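Local coordinates for peptide ABC transporter permease (Staphylococcus hominis, PDB 6EXS), which probably couples proton flow to the uptake of peptides, including a thioalcohol-conjugated dipeptide that is a precursor of human axillary malodour, at residues S317-N322 / T328-A333. Sequence-based numbering, arbitrary orientation.
Sequences SDMQLN and TRFGEA. With OLC ((2R)-2,3-dihydroxypropyl (9Z)-octadec-9-enoate), chain H.
The carbonyl oxygen of Met319 takes a nearly straight hydrogen bond from the backbone nitrogen of Phe330, 2.8 Å from N to O, with the donor 36° above the carbonyl plane. Beyond it the chains run antiparallel as the two strands of a short beta hairpin: Leu321 and Thr328 form a hydrogen-bonded pair, Thr328 N giving to Leu321 O at 2.9 Å, while the return bond from Leu321 N to Thr328 O is bent to 122° and weak. On the face of this pair the side chains lie side by side, Thr328 CG2 touching both CB and CD2 of Leu321.

Gln320 and Arg329, the non-hydrogen-bonded pair, take the other face. The bend at chi2 (70°) folds the Gln320 amide back over the neighbouring strand, putting OE1 3.5 Å from Arg329 CA, while NE2 bonds to Thr327 OG1. Arg329 NH2 makes a salt bridge to Glu332 OE1 at 3.0 Å, and its NH1 reaches Asp174 on helix 147-174.

Before the strand, Ser317 OG accepts from Met319 N in an ST turn and Asp318 OD1 from Gln320 N in an Asx turn. The Met319 chain, bent at chi2 and chi3, brings CE to the edge of the Phe330 ring, 4.1 Å from CD2, and against Glu332 CB. Phe330 also meets Phe335, a residue of the peptide pocket. Backbone bonds thus set the hairpin's register, while the Arg329-Asp174 salt bridge ties its returning strand to helix 147-174, and the bond from Gln170 NE2 to Glu332 OE1 adds a second link to that helix.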
ATOM      1  N   SER A 317      -9.275 -24.599  -2.806  1.00 43.37           N
ATOM      2  CA  SER A 317      -9.803 -24.670  -4.166  1.00 42.50           C
ATOM      3  C   SER A 317      -8.999 -25.634  -5.043  1.00 46.30           C
ATOM      4  O   SER A 317      -7.902 -26.053  -4.655  1.00 46.66           O
ATOM      5  CB  SER A 317      -9.917 -23.280  -4.787  1.00 41.65           C
ATOM      6  OG  SER A 317      -8.744 -22.965  -5.510  1.00 45.85           O
ATOM      7  N   ASP A 318      -9.544 -25.976  -6.223  1.00 41.33           N
ATOM      8  CA  ASP A 318      -8.903 -26.887  -7.171  1.00 40.63           C
ATOM      9  C   ASP A 318      -7.752 -26.227  -7.951  1.00 43.14           C
ATOM     10  O   ASP A 318      -7.057 -26.914  -8.719  1.00 42.70           O
ATOM     11  CB  ASP A 318      -9.943 -27.535  -8.115  1.00 42.22           C
ATOM     12  CG  ASP A 318     -10.797 -26.615  -8.981  1.00 50.59           C
ATOM     13  OD1 ASP A 318     -10.493 -25.397  -9.054  1.00 50.51           O
ATOM     14  OD2 ASP A 318     -11.746 -27.115  -9.612  1.00 56.44           O
ATOM     15  N   MET A 319      -7.567 -24.891  -7.755  1.00 38.27           N
ATOM     16  CA  MET A 319      -6.564 -24.037  -8.420  1.00 36.92           C
ATOM     17  C   MET A 319      -6.623 -24.205  -9.939  1.00 39.51           C
ATOM     18  O   MET A 319      -5.603 -24.139 -10.631  1.00 38.75           O
ATOM     19  CB  MET A 319      -5.143 -24.275  -7.859  1.00 39.11           C
ATOM     20  CG  MET A 319      -4.945 -23.771  -6.436  1.00 42.84           C
ATOM     21  SD  MET A 319      -5.353 -22.019  -6.183  1.00 46.31           S
ATOM     22  CE  MET A 319      -4.017 -21.258  -6.977  1.00 41.91           C
ATOM     23  N   GLN A 320      -7.839 -24.442 -10.444  1.00 35.88           N
ATOM     24  CA  GLN A 320      -8.092 -24.729 -11.853  1.00 36.03           C
ATOM     25  C   GLN A 320      -9.127 -23.757 -12.454  1.00 40.64           C
ATOM     26  O   GLN A 320     -10.328 -23.915 -12.240  1.00 41.72           O
ATOM     27  CB  GLN A 320      -8.519 -26.222 -11.987  1.00 37.38           C
ATOM     28  CG  GLN A 320      -8.616 -26.762 -13.406  1.00 34.81           C
ATOM     29  CD  GLN A 320      -7.294 -26.932 -14.120  1.00 54.10           C
ATOM     30  OE1 GLN A 320      -6.229 -27.078 -13.509  1.00 53.32           O
ATOM     31  NE2 GLN A 320      -7.346 -26.954 -15.448  1.00 44.21           N
ATOM     32  N   LEU A 321      -8.655 -22.729 -13.161  1.00 37.36           N
ATOM     33  CA  LEU A 321      -9.538 -21.748 -13.819  1.00 37.76           C
ATOM     34  C   LEU A 321     -10.370 -22.503 -14.868  1.00 44.41           C
ATOM     35  O   LEU A 321      -9.825 -23.357 -15.576  1.00 44.87           O
ATOM     36  CB  LEU A 321      -8.698 -20.639 -14.463  1.00 36.53           C
ATOM     37  CG  LEU A 321      -9.408 -19.471 -15.141  1.00 41.72           C
ATOM     38  CD1 LEU A 321     -10.279 -18.674 -14.161  1.00 41.98           C
ATOM     39  CD2 LEU A 321      -8.390 -18.527 -15.751  1.00 42.82           C
ATOM     40  N   ASN A 322     -11.693 -22.283 -14.879  1.00 40.89           N
ATOM     41  CA  ASN A 322     -12.582 -22.979 -15.809  1.00 41.56           C
ATOM     42  C   ASN A 322     -13.735 -22.066 -16.307  1.00 46.20           C
ATOM     43  O   ASN A 322     -14.734 -21.880 -15.605  1.00 47.36           O
ATOM     44  CB  ASN A 322     -13.071 -24.298 -15.187  1.00 41.15           C
ATOM     45  CG  ASN A 322     -13.892 -25.159 -16.108  1.00 50.23           C
ATOM     46  OD1 ASN A 322     -13.879 -25.019 -17.330  1.00 45.13           O
ATOM     47  ND2 ASN A 322     -14.621 -26.078 -15.535  1.00 40.08           N
ATOM     48  N   THR A 328      -7.598 -24.166 -17.311  1.00 51.59           N
ATOM     49  CA  THR A 328      -6.151 -24.043 -17.111  1.00 50.66           C
ATOM     50  C   THR A 328      -5.788 -23.978 -15.630  1.00 52.32           C
ATOM     51  O   THR A 328      -6.582 -23.479 -14.838  1.00 50.82           O
ATOM     52  CB  THR A 328      -5.583 -22.850 -17.933  1.00 59.56           C
ATOM     53  OG1 THR A 328      -4.164 -22.973 -18.026  1.00 64.79           O
ATOM     54  CG2 THR A 328      -5.967 -21.472 -17.368  1.00 51.98           C
ATOM     55  N   ARG A 329      -4.583 -24.467 -15.266  1.00 48.97           N
ATOM     56  CA  ARG A 329      -4.043 -24.413 -13.902  1.00 47.66           C
ATOM     57  C   ARG A 329      -3.754 -22.944 -13.565  1.00 50.05           C
ATOM     58  O   ARG A 329      -3.161 -22.233 -14.377  1.00 50.10           O
ATOM     59  CB  ARG A 329      -2.749 -25.227 -13.807  1.00 47.46           C
ATOM     60  CG  ARG A 329      -2.204 -25.362 -12.394  1.00 56.83           C
ATOM     61  CD  ARG A 329      -0.710 -25.116 -12.348  1.00 67.06           C
ATOM     62  NE  ARG A 329      -0.293 -24.628 -11.032  1.00 78.52           N
ATOM     63  CZ  ARG A 329       0.759 -23.845 -10.812  1.00 89.87           C
ATOM     64  NH1 ARG A 329       1.526 -23.447 -11.824  1.00 69.94           N
ATOM     65  NH2 ARG A 329       1.053 -23.449  -9.580  1.00 77.85           N
ATOM     66  N   PHE A 330      -4.208 -22.491 -12.392  1.00 44.84           N
ATOM     67  CA  PHE A 330      -4.008 -21.129 -11.916  1.00 43.02           C
ATOM     68  C   PHE A 330      -2.891 -21.121 -10.861  1.00 45.15           C
ATOM     69  O   PHE A 330      -3.017 -21.770  -9.824  1.00 46.23           O
ATOM     70  CB  PHE A 330      -5.323 -20.570 -11.337  1.00 44.65           C
ATOM     71  CG  PHE A 330      -5.340 -19.072 -11.119  1.00 44.99           C
ATOM     72  CD1 PHE A 330      -5.701 -18.208 -12.146  1.00 47.68           C
ATOM     73  CD2 PHE A 330      -5.024 -18.530  -9.879  1.00 45.82           C
ATOM     74  CE1 PHE A 330      -5.717 -16.825 -11.944  1.00 47.97           C
ATOM     75  CE2 PHE A 330      -5.046 -17.151  -9.675  1.00 47.92           C
ATOM     76  CZ  PHE A 330      -5.396 -16.306 -10.708  1.00 46.44           C
ATOM     77  N   GLY A 331      -1.793 -20.442 -11.166  1.00 38.78           N
ATOM     78  CA  GLY A 331      -0.664 -20.312 -10.256  1.00 37.82           C
ATOM     79  C   GLY A 331      -1.008 -19.388  -9.106  1.00 41.44           C
ATOM     80  O   GLY A 331      -1.559 -18.304  -9.328  1.00 39.96           O
ATOM     81  N   GLU A 332      -0.704 -19.823  -7.862  1.00 39.24           N
ATOM     82  CA  GLU A 332      -1.021 -19.120  -6.605  1.00 38.11           C
ATOM     83  C   GLU A 332      -0.588 -17.659  -6.581  1.00 40.89           C
ATOM     84  O   GLU A 332      -1.320 -16.858  -6.007  1.00 40.67           O
ATOM     85  CB  GLU A 332      -0.511 -19.869  -5.358  1.00 39.63           C
ATOM     86  CG  GLU A 332       0.986 -20.131  -5.314  1.00 48.22           C
ATOM     87  CD  GLU A 332       1.448 -21.454  -5.887  1.00 63.69           C
ATOM     88  OE1 GLU A 332       1.179 -21.720  -7.080  1.00 49.87           O
ATOM     89  OE2 GLU A 332       2.131 -22.207  -5.155  1.00 62.75           O
ATOM     90  N   ALA A 333       0.547 -17.295  -7.231  1.00 37.07           N
ATOM     91  CA  ALA A 333       1.011 -15.896  -7.272  1.00 36.45           C
ATOM     92  C   ALA A 333       0.184 -14.996  -8.197  1.00 39.32           C
ATOM     93  O   ALA A 333       0.184 -13.779  -8.007  1.00 37.85           O
ATOM     94  CB  ALA A 333       2.486 -15.817  -7.633  1.00 37.29           C
TER
HETATM   95  C9  OLC H 507     -19.217 -11.393 -16.591  1.00 68.02           C
HETATM   96  C8  OLC H 507     -19.723 -12.691 -16.035  1.00 66.82           C
HETATM   97  C24 OLC H 507     -16.503 -24.357 -13.201  1.00 51.26           C
HETATM   98  C7  OLC H 507     -18.810 -13.877 -16.328  1.00 64.85           C
HETATM   99  C6  OLC H 507     -19.270 -15.171 -15.669  1.00 64.11           C
HETATM  100  C5  OLC H 507     -18.387 -16.372 -15.973  1.00 62.09           C
HETATM  101  C4  OLC H 507     -18.807 -17.659 -15.277  1.00 58.94           C
HETATM  102  C3  OLC H 507     -18.012 -18.874 -15.731  1.00 54.40           C
HETATM  103  C2  OLC H 507     -18.391 -20.160 -15.009  1.00 51.43           C
HETATM  104  C21 OLC H 507     -17.466 -23.725 -15.458  1.00 49.24           C
HETATM  105  C1  OLC H 507     -17.953 -21.400 -15.734  1.00 49.35           C
HETATM  106  C22 OLC H 507     -17.350 -24.783 -14.380  1.00 49.19           C
HETATM  107  O19 OLC H 507     -17.713 -21.453 -16.915  1.00 48.11           O
HETATM  108  O25 OLC H 507     -16.281 -25.443 -12.310  1.00 54.11           O
HETATM  109  O23 OLC H 507     -18.630 -25.234 -13.945  1.00 49.93           O
HETATM  110  O20 OLC H 507     -17.874 -22.451 -14.898  1.00 47.74           O